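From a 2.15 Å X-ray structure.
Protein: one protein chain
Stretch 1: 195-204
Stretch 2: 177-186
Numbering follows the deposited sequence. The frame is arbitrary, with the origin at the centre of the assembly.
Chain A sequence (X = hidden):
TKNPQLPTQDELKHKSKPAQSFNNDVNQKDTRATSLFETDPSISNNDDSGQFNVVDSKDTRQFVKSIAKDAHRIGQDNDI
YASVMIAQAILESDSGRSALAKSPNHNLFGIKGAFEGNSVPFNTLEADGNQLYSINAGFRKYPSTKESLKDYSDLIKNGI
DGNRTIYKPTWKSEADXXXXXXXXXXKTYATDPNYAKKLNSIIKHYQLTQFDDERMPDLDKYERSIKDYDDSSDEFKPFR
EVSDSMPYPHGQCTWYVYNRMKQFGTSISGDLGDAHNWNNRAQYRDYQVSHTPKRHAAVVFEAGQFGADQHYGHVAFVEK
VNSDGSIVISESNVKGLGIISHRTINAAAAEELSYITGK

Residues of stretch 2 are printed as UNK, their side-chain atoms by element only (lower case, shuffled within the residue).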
# COMPACT_ATOMS: atom_id res chain seq x y z
N TYR A 195 -8.57 -4.40 5.16
CA TYR A 195 -8.13 -5.43 4.21
C TYR A 195 -9.22 -5.83 3.20
O TYR A 195 -8.97 -5.80 1.98
CB TYR A 195 -7.59 -6.65 4.96
CG TYR A 195 -6.65 -7.50 4.14
CD1 TYR A 195 -5.37 -7.05 3.84
CD2 TYR A 195 -7.01 -8.78 3.72
CE1 TYR A 195 -4.48 -7.83 3.10
CE2 TYR A 195 -6.13 -9.56 2.97
CZ TYR A 195 -4.87 -9.09 2.67
OH TYR A 195 -4.01 -9.88 1.93
N ALA A 196 -10.42 -6.15 3.69
CA ALA A 196 -11.51 -6.59 2.81
C ALA A 196 -11.91 -5.51 1.80
O ALA A 196 -12.04 -5.80 0.61
CB ALA A 196 -12.73 -7.01 3.62
N LYS A 197 -12.10 -4.28 2.27
CA LYS A 197 -12.48 -3.19 1.38
C LYS A 197 -11.40 -2.92 0.32
O LYS A 197 -11.71 -2.54 -0.80
CB LYS A 197 -12.87 -1.92 2.13
CG LYS A 197 -14.18 -2.08 2.91
CD LYS A 197 -14.93 -0.76 3.10
CE LYS A 197 -14.12 0.31 3.82
NZ LYS A 197 -13.86 -0.02 5.25
N LYS A 198 -10.14 -3.13 0.69
CA LYS A 198 -9.04 -2.98 -0.26
C LYS A 198 -9.10 -4.06 -1.34
O LYS A 198 -8.98 -3.75 -2.53
CB LYS A 198 -7.69 -3.00 0.46
CG LYS A 198 -7.40 -1.72 1.24
CD LYS A 198 -6.07 -1.83 1.96
CE LYS A 198 -5.69 -0.54 2.65
NZ LYS A 198 -4.33 -0.63 3.23
N LEU A 199 -9.28 -5.32 -0.94
CA LEU A 199 -9.37 -6.41 -1.91
C LEU A 199 -10.56 -6.20 -2.85
O LEU A 199 -10.42 -6.35 -4.06
CB LEU A 199 -9.47 -7.78 -1.23
CG LEU A 199 -8.25 -8.29 -0.46
CD1 LEU A 199 -8.54 -9.67 0.10
CD2 LEU A 199 -7.00 -8.34 -1.34
N ASN A 200 -11.70 -5.82 -2.30
CA ASN A 200 -12.90 -5.58 -3.08
C ASN A 200 -12.64 -4.49 -4.12
O ASN A 200 -13.02 -4.64 -5.27
CB ASN A 200 -14.10 -5.22 -2.17
CG ASN A 200 -14.50 -6.38 -1.26
OD1 ASN A 200 -14.17 -7.54 -1.52
ND2 ASN A 200 -15.22 -6.06 -0.19
N SER A 201 -11.95 -3.43 -3.70
CA SER A 201 -11.61 -2.34 -4.62
C SER A 201 -10.75 -2.83 -5.79
O SER A 201 -10.96 -2.41 -6.93
CB SER A 201 -10.86 -1.24 -3.87
OG SER A 201 -10.50 -0.19 -4.76
N ILE A 202 -9.77 -3.68 -5.49
CA ILE A 202 -8.90 -4.22 -6.53
C ILE A 202 -9.69 -5.12 -7.49
O ILE A 202 -9.57 -5.01 -8.71
CB ILE A 202 -7.73 -5.01 -5.90
CG1 ILE A 202 -6.83 -4.08 -5.08
CG2 ILE A 202 -6.90 -5.69 -7.00
CD1 ILE A 202 -5.81 -4.78 -4.20
N ILE A 203 -10.50 -6.01 -6.93
CA ILE A 203 -11.29 -6.95 -7.72
C ILE A 203 -12.23 -6.23 -8.68
O ILE A 203 -12.30 -6.59 -9.86
CB ILE A 203 -12.09 -7.90 -6.81
CG1 ILE A 203 -11.12 -8.80 -6.03
CG2 ILE A 203 -13.05 -8.75 -7.64
CD1 ILE A 203 -11.76 -9.59 -4.92
N LYS A 204 -12.93 -5.23 -8.16
CA LYS A 204 -13.87 -4.46 -8.95
C LYS A 204 -13.21 -3.71 -10.10
O LYS A 204 -13.56 -3.90 -11.26
CB LYS A 204 -14.61 -3.47 -8.04
CG LYS A 204 -15.62 -2.60 -8.76
CD LYS A 204 -16.33 -1.70 -7.76
CE LYS A 204 -17.28 -0.75 -8.47
NZ LYS A 204 -17.89 0.22 -7.51
N UNK A 177 -20.16 -15.43 -2.93
CA UNK A 177 -19.46 -14.53 -3.86
C UNK A 177 -18.09 -14.19 -3.31
O UNK A 177 -17.77 -14.51 -2.15
c UNK A 177 -20.23 -13.23 -4.07
o UNK A 177 -20.15 -12.40 -2.92
N UNK A 178 -17.30 -13.50 -4.12
CA UNK A 178 -15.96 -13.10 -3.71
C UNK A 178 -15.97 -12.19 -2.47
O UNK A 178 -15.02 -12.23 -1.69
c UNK A 178 -16.86 -9.54 -6.65
o UNK A 178 -16.68 -7.19 -6.30
c UNK A 178 -16.33 -8.46 -5.96
c UNK A 178 -16.49 -10.84 -6.29
c UNK A 178 -15.44 -8.67 -4.93
c UNK A 178 -15.60 -11.06 -5.24
c UNK A 178 -15.18 -12.46 -4.86
c UNK A 178 -15.07 -9.96 -4.58
N UNK A 179 -17.03 -11.40 -2.28
CA UNK A 179 -17.10 -10.51 -1.10
C UNK A 179 -17.25 -11.25 0.24
O UNK A 179 -16.90 -10.71 1.29
n UNK A 179 -19.75 -6.55 -3.99
c UNK A 179 -18.54 -6.97 -1.86
c UNK A 179 -18.18 -9.41 -1.24
c UNK A 179 -17.74 -8.25 -2.12
c UNK A 179 -19.89 -6.93 -2.55
N UNK A 180 -17.78 -12.46 0.20
CA UNK A 180 -17.90 -13.26 1.41
C UNK A 180 -16.49 -13.73 1.78
O UNK A 180 -16.11 -13.71 2.95
o UNK A 180 -20.82 -14.30 -0.18
c UNK A 180 -18.84 -14.44 1.19
c UNK A 180 -20.28 -13.99 0.92
o UNK A 180 -20.87 -13.34 1.80
N UNK A 181 -15.72 -14.09 0.76
CA UNK A 181 -14.36 -14.56 0.93
C UNK A 181 -13.42 -13.46 1.44
O UNK A 181 -12.68 -13.68 2.40
c UNK A 181 -13.83 -15.15 -0.36
N UNK A 182 -13.46 -12.28 0.82
CA UNK A 182 -12.60 -11.18 1.27
C UNK A 182 -12.90 -10.77 2.73
O UNK A 182 -11.98 -10.44 3.47
o UNK A 182 -14.01 -9.44 0.32
c UNK A 182 -12.23 -10.29 -1.08
c UNK A 182 -12.68 -9.95 0.35
N UNK A 183 -14.17 -10.82 3.14
CA UNK A 183 -14.52 -10.45 4.53
C UNK A 183 -13.93 -11.40 5.57
O UNK A 183 -13.68 -11.01 6.71
c UNK A 183 -16.04 -10.37 4.73
o UNK A 183 -16.61 -11.66 4.70
N UNK A 184 -13.72 -12.67 5.19
CA UNK A 184 -13.11 -13.65 6.10
C UNK A 184 -11.58 -13.56 6.13
O UNK A 184 -10.94 -14.07 7.04
c UNK A 184 -15.00 -15.32 6.18
c UNK A 184 -15.55 -15.62 7.38
c UNK A 184 -13.58 -15.07 5.78
n UNK A 184 -16.90 -15.74 7.19
n UNK A 184 -16.05 -15.25 5.29
c UNK A 184 -17.18 -15.51 5.92
N UNK A 185 -10.99 -12.91 5.13
CA UNK A 185 -9.54 -12.67 5.13
C UNK A 185 -9.22 -11.50 6.07
O UNK A 185 -8.08 -11.33 6.50
c UNK A 185 -9.06 -13.54 2.74
c UNK A 185 -8.86 -13.07 1.32
c UNK A 185 -8.01 -14.58 3.12
c UNK A 185 -9.04 -12.36 3.71
N UNK A 186 -10.25 -10.72 6.39
CA UNK A 186 -10.18 -9.55 7.26
C UNK A 186 -9.40 -9.72 8.57
O UNK A 186 -8.70 -8.80 8.98
c UNK A 186 -11.61 -9.09 7.60
o UNK A 186 -11.63 -7.94 8.43
O HOH W 1 -15.97 -8.15 1.58
O HOH W 2 -11.13 -5.99 6.42

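Position 177 carries one carbon and then one oxygen, out of reach of stretch 1. A short hydroxyl just before a helix suits a cap, and this is Ser-177: its OG accepts a weak bond from the backbone N of position 179, 3.3 Å away.

Position 178 shows one carbon, then a ring of six carbons bearing one oxygen, and the ring lies against Ile-203 and Asn-200; this is Tyr-178. Ile-203 packs on this ring, its CG2 lying over one face 3.7 Å from the Tyr-178 ring centroid, while Ile-203 CD1 comes to 3.3 Å from Tyr-178 CD1. Asn-200 OD1 sits at the ring edge, near its plane, 3.8 Å from Tyr-178 CE1.

Position 179 has four carbons in a row ending in nitrogen, and the chain reaches Asn-200: Lys-179. It is exposed, and its chain brushes stretch 1, Lys-179 CG lying 3.7 Å from Asn-200 OD1 in van der Waals contact.

At 180 there are two carbons, the second carrying two oxygens, and the CA-to-CB bond points away from stretch 1. This is Asp-180, whose OD2 accepts from Ser-177 N at 3.0 Å, tying the helix start together.

Position 181 has a single carbon, directed sideways and touching nothing across the contact: Ala-181.

Position 182 has one carbon carrying an oxygen and a carbon, set among Asn-200, Ala-196, Leu-199 and Ile-203. It is Thr-182, a knob in a hole. Its OG1 donates to Asn-200 OD1 at 2.6 Å, and its CG2 rests 3.7 Å from Leu-199 CB.

One carbon and one oxygen at 183 give Ser-183; its OG turns back to its own helix, donating to Asp-180 O at 2.7 Å. Ala-196 CB approaches its CA at 4.0 Å.

Position 184 has one carbon and then a five-membered ring of three carbons and two nitrogens; its CA-to-CB bond points away from stretch 1, and the side chain stays 8.4 Å or more from it. His-184 donates from ND1 to Asp-180 O at 2.8 Å.

Position 185 has four carbons, forked at the second, lying against Leu-199 and Tyr-195; it is Leu-185. Its CD1 meets Leu-199 CD1 at 3.6 Å, and its CB lies 4.1 Å from Tyr-195 CE2.

Position 186, a carbon and an oxygen, is Ser-186; water 2 links its OG to Ala-196 N, 2.8 Å from each.

The helices run roughly antiparallel, at 145°, and approach to 8.0 Å. Small Ala-196 faces Thr-182 with their CA atoms 5.0 Å apart, its CB 3.5 Å from Thr-182 O. Around that close point, apolar packing extends through Leu-185 and Tyr-178. The threonine serves both chemistries: its methyl packs, while its hydroxyl donates to Asn-200 and accepts from water 1, which also takes a bond from Asn-200 ND2 and gives one to Lys-179 O.

Stretch 2 177-186: SYKDATSHLS
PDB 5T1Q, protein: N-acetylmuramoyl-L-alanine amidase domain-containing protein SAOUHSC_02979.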